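Local atomic coordinates of exoglucanase A (Cellulomonas fimi, PDB entry 7CBD), a protein that hydrolyses the beta-1,4-glucosidic linkages of cellulose with inversion of anomeric configuration, releasing cellobiose from non-reducing chain ends, and is represented here by its catalytic domain. Residues A27-Q32 with A37-M42; L154-S159 with D202-P207; P407-P410 with W415-E418. One frame throughout, in Å; residues are numbered along the deposited sequence. Where two conformers were deposited one is given.

Contact 1: residues A27-Q32 with A37-M42; sequences AAAGRQ and ALAAKM
A28, A29 and Q32 press against L38, A39 and M42 where helices 19-30 and 36-45, consecutive in the chain and joined by a short loop, fold on each other as a helix-loop-helix unit of the family 6 catalytic domain. The contact is buried and held by apolar packing, with small alanines on both helices allowing a close approach. A28 opens the first side: its CB lies 4.2 Å from M42 SD, and its carbonyl oxygen also faces the sulfur. One residue further on, A29 meets the second helix at two levels. Its CB abuts M42 CB at 3.7 Å, while its CA is 3.7 Å from M42 SD, so that the thioether chain runs alongside the alanine. M42 can do this because its chain is extended beyond CG (chi2 -176°), which carries sulfur and methyl across to the first helix. At the other level A29 O lies 3.4 Å from A39 CB, while also accepting the backbone N-H of Q32; the A39 methyl rests against this backbone carbonyl. R31, which takes no part in the pairing, packs on W415, just before the start of helix 417-425. Q32 is the longest side chain of the first segment that joins the contact. Its CB sits 4.0 Å from A39 CB, and its CG meets the M42 methyl, CE, at 3.8 Å. V421 of helix 417-425 touches Q32 as well, and V424 of the same helix touches L38. A bend at chi2 (-57°) brings the amide of Q32 to the L38 side chain, placing OE1 3.6 Å from the L38 methyl CD2.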
ATOM      1  N   ALA A  27      -8.657  -6.727 -19.940  1.00  7.61           N
ATOM      2  CA  ALA A  27      -9.961  -6.260 -20.400  1.00  8.05           C
ATOM      3  C   ALA A  27      -9.964  -4.746 -20.565  1.00  7.67           C
ATOM      4  O   ALA A  27     -10.484  -4.220 -21.558  1.00  8.50           O
ATOM      5  CB  ALA A  27     -11.057  -6.719 -19.438  1.00  9.41           C
ATOM      6  N   ALA A  28      -9.367  -4.028 -19.609  1.00  7.61           N
ATOM      7  CA  ALA A  28      -9.232  -2.583 -19.749  1.00  7.92           C
ATOM      8  C   ALA A  28      -8.437  -2.224 -20.998  1.00  7.50           C
ATOM      9  O   ALA A  28      -8.774  -1.262 -21.700  1.00  8.05           O
ATOM     10  CB  ALA A  28      -8.582  -1.991 -18.502  1.00  8.83           C
ATOM     11  N   ALA A  29      -7.385  -2.992 -21.296  1.00  7.38           N
ATOM     12  CA  ALA A  29      -6.591  -2.734 -22.495  1.00  7.56           C
ATOM     13  C   ALA A  29      -7.435  -2.902 -23.751  1.00  7.87           C
ATOM     14  O   ALA A  29      -7.337  -2.100 -24.688  1.00  7.80           O
ATOM     15  CB  ALA A  29      -5.379  -3.665 -22.533  1.00  8.13           C
ATOM     16  N   GLY A  30      -8.275  -3.941 -23.784  1.00  8.55           N
ATOM     17  CA  GLY A  30      -9.159  -4.141 -24.918  1.00  8.88           C
ATOM     18  C   GLY A  30     -10.096  -2.971 -25.140  1.00  8.62           C
ATOM     19  O   GLY A  30     -10.405  -2.624 -26.283  1.00  9.93           O
ATOM     20  N   ARG A  31     -10.542  -2.334 -24.056  1.00  7.84           N
ATOM     21  CA  ARG A  31     -11.423  -1.181 -24.177  1.00  8.33           C
ATOM     22  C   ARG A  31     -10.689   0.063 -24.651  1.00  8.33           C
ATOM     23  O   ARG A  31     -11.344   1.069 -24.945  1.00  9.64           O
ATOM     24  CB  ARG A  31     -12.155  -0.928 -22.857  1.00  9.49           C
ATOM     25  CG  ARG A  31     -13.104  -2.053 -22.487  1.00  9.20           C
ATOM     26  CD  ARG A  31     -13.983  -1.708 -21.299  1.00  9.84           C
ATOM     27  NE  ARG A  31     -13.246  -1.619 -20.035  1.00  9.04           N
ATOM     28  CZ  ARG A  31     -13.031  -2.642 -19.209  1.00  9.03           C
ATOM     29  NH1 ARG A  31     -12.387  -2.451 -18.065  1.00  9.35           N
ATOM     30  NH2 ARG A  31     -13.454  -3.856 -19.522  1.00 10.17           N
ATOM     31  N   GLN A  32      -9.360   0.008 -24.753  1.00  7.81           N
ATOM     32  CA  GLN A  32      -8.568   1.077 -25.346  1.00  9.14           C
ATOM     33  C   GLN A  32      -8.205   0.792 -26.800  1.00  8.98           C
ATOM     34  O   GLN A  32      -7.160   1.244 -27.282  1.00 10.08           O
ATOM     35  CB  GLN A  32      -7.323   1.367 -24.506  1.00  9.73           C
ATOM     36  CG  GLN A  32      -7.656   1.911 -23.119  1.00 11.02           C
ATOM     37  CD  GLN A  32      -8.496   3.176 -23.172  1.00 11.80           C
ATOM     38  OE1 GLN A  32      -8.335   4.009 -24.068  1.00 12.80           O
ATOM     39  NE2 GLN A  32      -9.398   3.327 -22.205  1.00 12.32           N
ATOM     40  N   ALA A  37      -1.597   2.566 -28.474  1.00  7.71           N
ATOM     41  CA  ALA A  37      -0.378   2.722 -27.686  1.00  8.07           C
ATOM     42  C   ALA A  37      -0.679   2.613 -26.198  1.00  7.81           C
ATOM     43  O   ALA A  37       0.099   2.023 -25.440  1.00  8.84           O
ATOM     44  CB  ALA A  37       0.293   4.058 -27.998  1.00 10.02           C
ATOM     45  N   LEU A  38      -1.802   3.177 -25.758  1.00  7.74           N
ATOM     46  CA  LEU A  38      -2.181   3.055 -24.358  1.00  7.78           C
ATOM     47  C   LEU A  38      -2.551   1.616 -24.025  1.00  7.01           C
ATOM     48  O   LEU A  38      -2.160   1.096 -22.972  1.00  7.82           O
ATOM     49  CB  LEU A  38      -3.345   3.997 -24.067  1.00  8.12           C
ATOM     50  CG  LEU A  38      -3.927   3.930 -22.659  1.00  8.99           C
ATOM     51  CD1 LEU A  38      -2.852   4.344 -21.663  1.00 10.20           C
ATOM     52  CD2 LEU A  38      -5.147   4.829 -22.569  1.00 10.04           C
ATOM     53  N   ALA A  39      -3.282   0.948 -24.922  1.00  7.13           N
ATOM     54  CA  ALA A  39      -3.586  -0.466 -24.724  1.00  7.08           C
ATOM     55  C   ALA A  39      -2.316  -1.287 -24.532  1.00  6.55           C
ATOM     56  O   ALA A  39      -2.271  -2.181 -23.681  1.00  7.04           O
ATOM     57  CB  ALA A  39      -4.399  -0.999 -25.906  1.00  7.64           C
ATOM     58  N   ALA A  40      -1.276  -1.005 -25.324  1.00  7.02           N
ATOM     59  CA  ALA A  40      -0.029  -1.760 -25.216  1.00  7.40           C
ATOM     60  C   ALA A  40       0.630  -1.560 -23.853  1.00  7.47           C
ATOM     61  O   ALA A  40       1.188  -2.505 -23.275  1.00  8.18           O
ATOM     62  CB  ALA A  40       0.919  -1.363 -26.352  1.00  8.69           C
ATOM     63  N   LYS A  41       0.587  -0.332 -23.326  1.00  7.69           N
ATOM     64  CA  LYS A  41       1.123  -0.081 -21.990  1.00  8.07           C
ATOM     65  C   LYS A  41       0.327  -0.828 -20.927  1.00  7.43           C
ATOM     66  O   LYS A  41       0.902  -1.401 -19.994  1.00  7.68           O
ATOM     67  CB  LYS A  41       1.094   1.415 -21.688  1.00  8.96           C
ATOM     68  CG  LYS A  41       2.051   2.264 -22.508  1.00 13.07           C
ATOM     69  CD  LYS A  41       1.853   3.728 -22.125  1.00 16.63           C
ATOM     70  CE  LYS A  41       2.937   4.640 -22.657  1.00 20.32           C
ATOM     71  NZ  LYS A  41       2.750   6.023 -22.128  1.00 22.50           N
ATOM     72  N   MET A  42      -1.003  -0.831 -21.054  1.00  7.72           N
ATOM     73  CA  MET A  42      -1.826  -1.594 -20.120  1.00  6.93           C
ATOM     74  C   MET A  42      -1.469  -3.075 -20.155  1.00  6.66           C
ATOM     75  O   MET A  42      -1.398  -3.724 -19.107  1.00  7.20           O
ATOM     76  CB  MET A  42      -3.309  -1.377 -20.415  1.00  7.35           C
ATOM     77  CG  MET A  42      -3.774   0.044 -20.171  1.00  7.56           C
ATOM     78  SD  MET A  42      -5.555   0.199 -20.420  1.00  7.97           S
ATOM     79  CE  MET A  42      -5.845   1.838 -19.760  1.00  7.38           C
TER

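Contact 2: residues L154-S159 with D202-P207; sequences LTTNIS and DSNAGP
T155 and T156 of the short helix 153-156 face N204 and P207 in the first turns of helix 202-218, through two methyl contacts, with two waters lying between the segments. The apolar part is small. T156 CG2 stands over the face of the N204 amide, almost straight above its central carbon, with CG2 to CG 3.5 Å; the two side chains meet at about a right angle. That amide is also held through ND2, which bonds to W198 O. Further along the helix, at P207, T155 CG2 rests 4.0 Å from the proline CB, a looser touch at the ring's flank.

The polar part runs through water. Water 2 bonds to T155 OG1 at 2.6 Å; its distance of 2.5 Å to N204 O is suspiciously short, so this bridge is doubtful. The same hydroxyl also bonds to P152 O and S208 OG. A chi1 of 50° puts T155 OG1 between the backbone N and the carbonyl carbon, so that CG2 is left beside the backbone N to reach the proline. Water 1 lies 3.0 Å from T155 O and 2.6 Å from S203 O, but it cannot serve all its neighbouring acceptors at once, and this bridge too is uncertain. The T156 hydroxyl is engaged with P152 O and W198 NE1, not with the second segment.

The contact lies at the surface of the family 6 catalytic domain, yet the side chain of T156 is only about 8 Å from that of D149, the predicted proton donor. L199 of helix 196-199 touches both T156 and N204. Helix 153-156 follows strand 141-146 and helix 202-218 comes after strand 187-192, two neighbouring parallel strands of the central sheet.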
ATOM      1  N   LEU A 154      -3.369   4.892  16.579  1.00  7.92           N
ATOM      2  CA  LEU A 154      -3.406   4.941  18.033  1.00 10.71           C
ATOM      3  C   LEU A 154      -2.507   6.023  18.610  1.00 12.75           C
ATOM      4  O   LEU A 154      -2.649   6.356  19.793  1.00 14.85           O
ATOM      5  CB  LEU A 154      -3.073   3.562  18.622  1.00 10.94           C
ATOM      6  CG  LEU A 154      -3.892   2.389  18.058  1.00 12.31           C
ATOM      7  CD1 LEU A 154      -3.600   1.120  18.846  1.00 13.99           C
ATOM      8  CD2 LEU A 154      -5.393   2.679  18.008  1.00 13.42           C
ATOM      9  N   THR A 155      -1.599   6.582  17.807  1.00 12.67           N
ATOM     10  CA  THR A 155      -0.710   7.645  18.251  1.00 15.45           C
ATOM     11  C   THR A 155      -0.939   8.969  17.536  1.00 14.31           C
ATOM     12  O   THR A 155      -0.311   9.967  17.905  1.00 16.46           O
ATOM     13  CB  THR A 155       0.746   7.232  18.024  1.00 18.26           C
ATOM     14  OG1 THR A 155       0.878   6.759  16.677  1.00 18.54           O
ATOM     15  CG2 THR A 155       1.150   6.130  18.991  1.00 18.89           C
ATOM     16  N   THR A 156      -1.792   9.006  16.522  1.00 10.14           N
ATOM     17  CA  THR A 156      -2.098  10.230  15.804  1.00  8.24           C
ATOM     18  C   THR A 156      -3.573  10.593  15.817  1.00  7.91           C
ATOM     19  O   THR A 156      -3.904  11.777  15.739  1.00  9.31           O
ATOM     20  CB  THR A 156      -1.666  10.107  14.337  1.00  9.63           C
ATOM     21  OG1 THR A 156      -2.342   8.995  13.733  1.00 10.46           O
ATOM     22  CG2 THR A 156      -0.152   9.928  14.225  1.00 10.80           C
ATOM     23  N   ASN A 157      -4.462   9.608  15.894  1.00  7.62           N
ATOM     24  CA  ASN A 157      -5.891   9.817  15.703  1.00  7.05           C
ATOM     25  C   ASN A 157      -6.702   9.351  16.901  1.00  7.24           C
ATOM     26  O   ASN A 157      -7.900   9.098  16.768  1.00  8.25           O
ATOM     27  CB  ASN A 157      -6.349   9.114  14.429  1.00  7.96           C
ATOM     28  CG  ASN A 157      -5.712   9.704  13.203  1.00  9.13           C
ATOM     29  OD1 ASN A 157      -5.462  10.915  13.149  1.00  9.95           O
ATOM     30  ND2 ASN A 157      -5.422   8.861  12.214  1.00  8.21           N
ATOM     31  N   ILE A 158      -6.070   9.255  18.074  1.00  7.99           N
ATOM     32  CA  ILE A 158      -6.733   8.726  19.260  1.00  8.44           C
ATOM     33  C   ILE A 158      -7.763   9.695  19.820  1.00  9.78           C
ATOM     34  O   ILE A 158      -8.516   9.324  20.724  1.00 11.56           O
ATOM     35  CB  ILE A 158      -5.687   8.219  20.284  1.00 10.17           C
ATOM     36  CG1 ILE A 158      -6.265   7.141  21.209  1.00 11.48           C
ATOM     37  CG2 ILE A 158      -5.132   9.375  21.107  1.00 11.81           C
ATOM     38  CD1 ILE A 158      -6.630   5.865  20.494  1.00 11.27           C
ATOM     39  N   SER A 159      -7.829  10.924  19.291  1.00  9.63           N
ATOM     40  CA  SER A 159      -8.892  11.852  19.666  1.00 10.97           C
ATOM     41  C   SER A 159     -10.239  11.439  19.094  1.00 12.16           C
ATOM     42  O   SER A 159     -11.269  11.956  19.539  1.00 14.35           O
ATOM     43  CB  SER A 159      -8.561  13.283  19.224  1.00 11.94           C
ATOM     44  OG  SER A 159      -8.423  13.376  17.813  1.00 13.51           O
ATOM     45  N   ASP A 202       8.540  14.040  13.523  1.00 10.29           N
ATOM     46  CA  ASP A 202       9.140  13.408  14.700  1.00 11.63           C
ATOM     47  C   ASP A 202       8.091  13.092  15.761  1.00 11.53           C
ATOM     48  O   ASP A 202       8.141  12.035  16.407  1.00 11.61           O
ATOM     49  CB  ASP A 202      10.191  14.330  15.323  1.00 14.49           C
ATOM     50  CG  ASP A 202      11.488  14.374  14.545  1.00 17.63           C
ATOM     51  OD1 ASP A 202      11.654  13.603  13.582  1.00 17.05           O
ATOM     52  OD2 ASP A 202      12.364  15.183  14.921  1.00 20.98           O
ATOM     53  N   SER A 203       7.137  13.997  15.966  0.53 11.31           N
ATOM     54  CA  SER A 203       6.136  13.796  17.007  0.53 10.55           C
ATOM     55  C   SER A 203       5.192  12.636  16.707  0.53  9.64           C
ATOM     56  O   SER A 203       4.489  12.181  17.614  0.53 10.53           O
ATOM     57  CB  SER A 203       5.326  15.071  17.181  0.53 11.79           C
ATOM     58  OG  SER A 203       4.915  15.527  15.910  0.53 11.44           O
ATOM     59  N   ASN A 204       5.141  12.166  15.460  1.00  8.84           N
ATOM     60  CA  ASN A 204       4.358  10.990  15.102  1.00  8.42           C
ATOM     61  C   ASN A 204       5.221   9.756  14.882  1.00  7.86           C
ATOM     62  O   ASN A 204       4.851   8.656  15.306  1.00  8.79           O
ATOM     63  CB  ASN A 204       3.531  11.259  13.841  1.00  7.92           C
ATOM     64  CG  ASN A 204       2.404  12.258  14.080  1.00  7.77           C
ATOM     65  OD1 ASN A 204       2.122  12.645  15.214  1.00  8.83           O
ATOM     66  ND2 ASN A 204       1.747  12.674  12.999  1.00  8.55           N
ATOM     67  N   ALA A 205       6.381   9.924  14.244  1.00  8.54           N
ATOM     68  CA  ALA A 205       7.252   8.791  13.952  1.00  8.74           C
ATOM     69  C   ALA A 205       7.746   8.130  15.230  1.00  8.34           C
ATOM     70  O   ALA A 205       7.754   6.899  15.340  1.00  8.39           O
ATOM     71  CB  ALA A 205       8.432   9.268  13.107  1.00 10.14           C
ATOM     72  N   GLY A 206       8.181   8.932  16.199  1.00  8.77           N
ATOM     73  CA  GLY A 206       8.748   8.416  17.422  1.00  9.82           C
ATOM     74  C   GLY A 206       7.786   7.549  18.209  1.00  8.89           C
ATOM     75  O   GLY A 206       8.076   6.388  18.522  1.00  9.13           O
ATOM     76  N   PRO A 207       6.628   8.105  18.576  1.00  9.49           N
ATOM     77  CA  PRO A 207       5.641   7.293  19.303  1.00  9.33           C
ATOM     78  C   PRO A 207       5.184   6.074  18.524  1.00  8.78           C
ATOM     79  O   PRO A 207       4.894   5.031  19.126  1.00  9.76           O
ATOM     80  CB  PRO A 207       4.494   8.278  19.558  1.00  9.82           C
ATOM     81  CG  PRO A 207       5.176   9.615  19.603  1.00 10.50           C
ATOM     82  CD  PRO A 207       6.259   9.534  18.564  1.00 10.32           C
TER
HETATM   83  O   HOH W   1       2.040  11.833  18.323  1.00 30.51           O
HETATM   84  O   HOH W   2       2.399   8.683  15.896  1.00 35.06           O

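Contact 3: residues P407-P410 with W415-E418; sequences PNAP and WFEE
The ring of F416 lies against the backbone of A409 and the ring of P410, which together cover one of its faces. P410 CD is 3.9 Å from the ring centroid and 20° off the normal, a CH-pi contact over the face, and A409 CA makes a second from the same side at 3.8 Å. The proline lies nearer the root of the ring, over CG, and the alanine nearer the far end, where A409 CB closes to 3.4 Å from F416 CE1. At the edge, near the ring plane, P407 O approaches CZ at 3.4 Å, so the ring is bounded along its rim as well as over its face. F416 reaches this place with CG anti to the backbone N (chi1 -165°), its ring directed across to the loop. The two segments run in nearly opposite directions, 164° apart end to end, and this brings P410 back beside W415: P410 CG touches W415 O at 3.4 Å. W415 itself points away, to helix 19-30. Beside N408, water 3 donates to N408 O at 2.7 Å; its further link to E418 depends on one of two conformers and is doubtful. Replacing F416 by an alanine would remove the ring, and P410 CD and A409 CA would probably lose their CH-pi partner, with a gap opened between the 407-410 loop and the start of helix 417-425. The loop is bonded to S370 and S374, and F416 to G368 through the backbone. F416 sits at the N-cap position of helix 417-425, its side chain about 7 Å from that of D371, the predicted nucleophile, consistent with the loop lying close to the active-site region of this family 6 glycoside hydrolase domain.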
ATOM      1  N   PRO A 407     -13.894  11.613  -9.336  1.00  9.51           N
ATOM      2  CA  PRO A 407     -15.339  11.350  -9.347  1.00 10.41           C
ATOM      3  C   PRO A 407     -15.662  10.028 -10.022  1.00 11.10           C
ATOM      4  O   PRO A 407     -14.834   9.415 -10.699  1.00 11.17           O
ATOM      5  CB  PRO A 407     -15.921  12.511 -10.162  1.00 11.71           C
ATOM      6  CG  PRO A 407     -14.862  13.539 -10.201  1.00 12.26           C
ATOM      7  CD  PRO A 407     -13.556  12.799 -10.137  1.00 10.56           C
ATOM      8  N   ASN A 408     -16.916   9.613  -9.850  1.00 12.71           N
ATOM      9  CA  ASN A 408     -17.441   8.397 -10.473  1.00 15.19           C
ATOM     10  C   ASN A 408     -16.684   7.146 -10.036  1.00 12.53           C
ATOM     11  O   ASN A 408     -16.461   6.227 -10.823  1.00 12.79           O
ATOM     12  CB  ASN A 408     -17.522   8.523 -11.996  1.00 19.11           C
ATOM     13  CG  ASN A 408     -18.542   9.545 -12.424  1.00 24.23           C
ATOM     14  OD1 ASN A 408     -19.690   9.499 -11.983  1.00 26.90           O
ATOM     15  ND2 ASN A 408     -18.135  10.482 -13.274  1.00 26.72           N
ATOM     16  N   ALA A 409     -16.301   7.106  -8.755  1.00 10.33           N
ATOM     17  CA  ALA A 409     -15.517   5.999  -8.211  1.00  9.84           C
ATOM     18  C   ALA A 409     -16.433   4.893  -7.701  1.00  9.09           C
ATOM     19  O   ALA A 409     -17.391   5.182  -6.976  1.00  9.04           O
ATOM     20  CB  ALA A 409     -14.661   6.487  -7.055  1.00 10.27           C
ATOM     21  N   PRO A 410     -16.151   3.632  -8.014  1.00  9.47           N
ATOM     22  CA  PRO A 410     -16.935   2.520  -7.467  1.00 10.15           C
ATOM     23  C   PRO A 410     -16.423   2.134  -6.079  1.00  9.23           C
ATOM     24  O   PRO A 410     -15.494   2.734  -5.544  1.00  9.47           O
ATOM     25  CB  PRO A 410     -16.668   1.404  -8.476  1.00  9.88           C
ATOM     26  CG  PRO A 410     -15.267   1.645  -8.916  1.00  9.12           C
ATOM     27  CD  PRO A 410     -15.095   3.161  -8.931  1.00  9.50           C
ATOM     28  N   TRP A 415     -13.209  -2.240 -10.204  1.00  9.69           N
ATOM     29  CA  TRP A 415     -12.420  -1.653 -11.280  1.00 10.29           C
ATOM     30  C   TRP A 415     -12.844  -0.214 -11.537  1.00  9.73           C
ATOM     31  O   TRP A 415     -14.033   0.077 -11.710  1.00 10.27           O
ATOM     32  CB  TRP A 415     -12.569  -2.465 -12.565  1.00 10.73           C
ATOM     33  CG  TRP A 415     -11.573  -2.021 -13.560  1.00 10.96           C
ATOM     34  CD1 TRP A 415     -11.785  -1.202 -14.634  1.00 11.94           C
ATOM     35  CD2 TRP A 415     -10.175  -2.308 -13.541  1.00  8.90           C
ATOM     36  NE1 TRP A 415     -10.605  -0.981 -15.294  1.00 12.76           N
ATOM     37  CE2 TRP A 415      -9.601  -1.648 -14.641  1.00  9.98           C
ATOM     38  CE3 TRP A 415      -9.351  -3.073 -12.702  1.00  9.37           C
ATOM     39  CZ2 TRP A 415      -8.249  -1.727 -14.929  1.00 10.72           C
ATOM     40  CZ3 TRP A 415      -8.005  -3.149 -12.995  1.00  9.70           C
ATOM     41  CH2 TRP A 415      -7.469  -2.482 -14.102  1.00  9.67           C
ATOM     42  N   PHE A 416     -11.867   0.685 -11.582  1.00  8.83           N
ATOM     43  CA  PHE A 416     -12.103   2.119 -11.723  1.00  9.04           C
ATOM     44  C   PHE A 416     -11.524   2.539 -13.073  1.00  8.66           C
ATOM     45  O   PHE A 416     -10.339   2.854 -13.187  1.00  8.65           O
ATOM     46  CB  PHE A 416     -11.429   2.836 -10.557  1.00  9.21           C
ATOM     47  CG  PHE A 416     -11.877   4.262 -10.353  1.00  8.27           C
ATOM     48  CD1 PHE A 416     -11.533   4.927  -9.189  1.00  8.41           C
ATOM     49  CD2 PHE A 416     -12.627   4.941 -11.309  1.00  8.59           C
ATOM     50  CE1 PHE A 416     -11.917   6.237  -8.977  1.00  8.07           C
ATOM     51  CE2 PHE A 416     -13.021   6.264 -11.096  1.00  8.97           C
ATOM     52  CZ  PHE A 416     -12.667   6.909  -9.932  1.00  9.05           C
ATOM     53  N   GLU A 417     -12.393   2.570 -14.090  1.00  9.76           N
ATOM     54  CA  GLU A 417     -11.958   2.690 -15.479  1.00  9.98           C
ATOM     55  C   GLU A 417     -11.117   3.939 -15.721  1.00  9.99           C
ATOM     56  O   GLU A 417      -9.994   3.857 -16.237  1.00  9.36           O
ATOM     57  CB  GLU A 417     -13.183   2.694 -16.390  1.00 10.38           C
ATOM     58  CG  GLU A 417     -12.851   2.601 -17.874  1.00 10.49           C
ATOM     59  CD  GLU A 417     -12.518   1.187 -18.319  1.00  9.94           C
ATOM     60  OE1 GLU A 417     -12.545   0.273 -17.467  1.00 11.56           O
ATOM     61  OE2 GLU A 417     -12.232   0.981 -19.516  1.00 10.34           O
ATOM     62  N   GLU A 418     -11.662   5.108 -15.364  0.61 10.35           N
ATOM     63  CA  GLU A 418     -10.984   6.373 -15.634  0.61 11.17           C
ATOM     64  C   GLU A 418      -9.696   6.481 -14.839  0.61  9.39           C
ATOM     65  O   GLU A 418      -8.683   6.984 -15.345  0.61  9.52           O
ATOM     66  CB  GLU A 418     -11.903   7.542 -15.282  0.61 13.57           C
ATOM     67  CG  GLU A 418     -13.204   7.564 -16.050  0.61 15.78           C
ATOM     68  CD  GLU A 418     -14.362   7.051 -15.233  0.61 16.49           C
ATOM     69  OE1 GLU A 418     -14.218   5.972 -14.615  0.61 14.79           O
ATOM     70  OE2 GLU A 418     -15.408   7.737 -15.209  0.61 19.04           O
TER
HETATM   71  O   HOH W   3     -15.919   4.735 -13.014  1.00 20.14           O

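Contacts 1 and 3 lie on the same side of the chain's centre, with contact centres about 16 Å apart, and they touch: R31 NH1 forms a salt bridge with E417 OE1 at 2.8 Å, and A28 packs on W415. Helix 417-425 therefore serves both, starting in contact 3 and also packing against side chains of contact 1. Contact 2 stands apart on the far side from contact 1, joining other helices. Chemistry follows place: contact 1, the most buried, relies on alanine and methionine packing; contact 3, partly buried, turns on aromatic CH-pi interactions; contact 2, at the surface, combines small methyl contacts with ordered water.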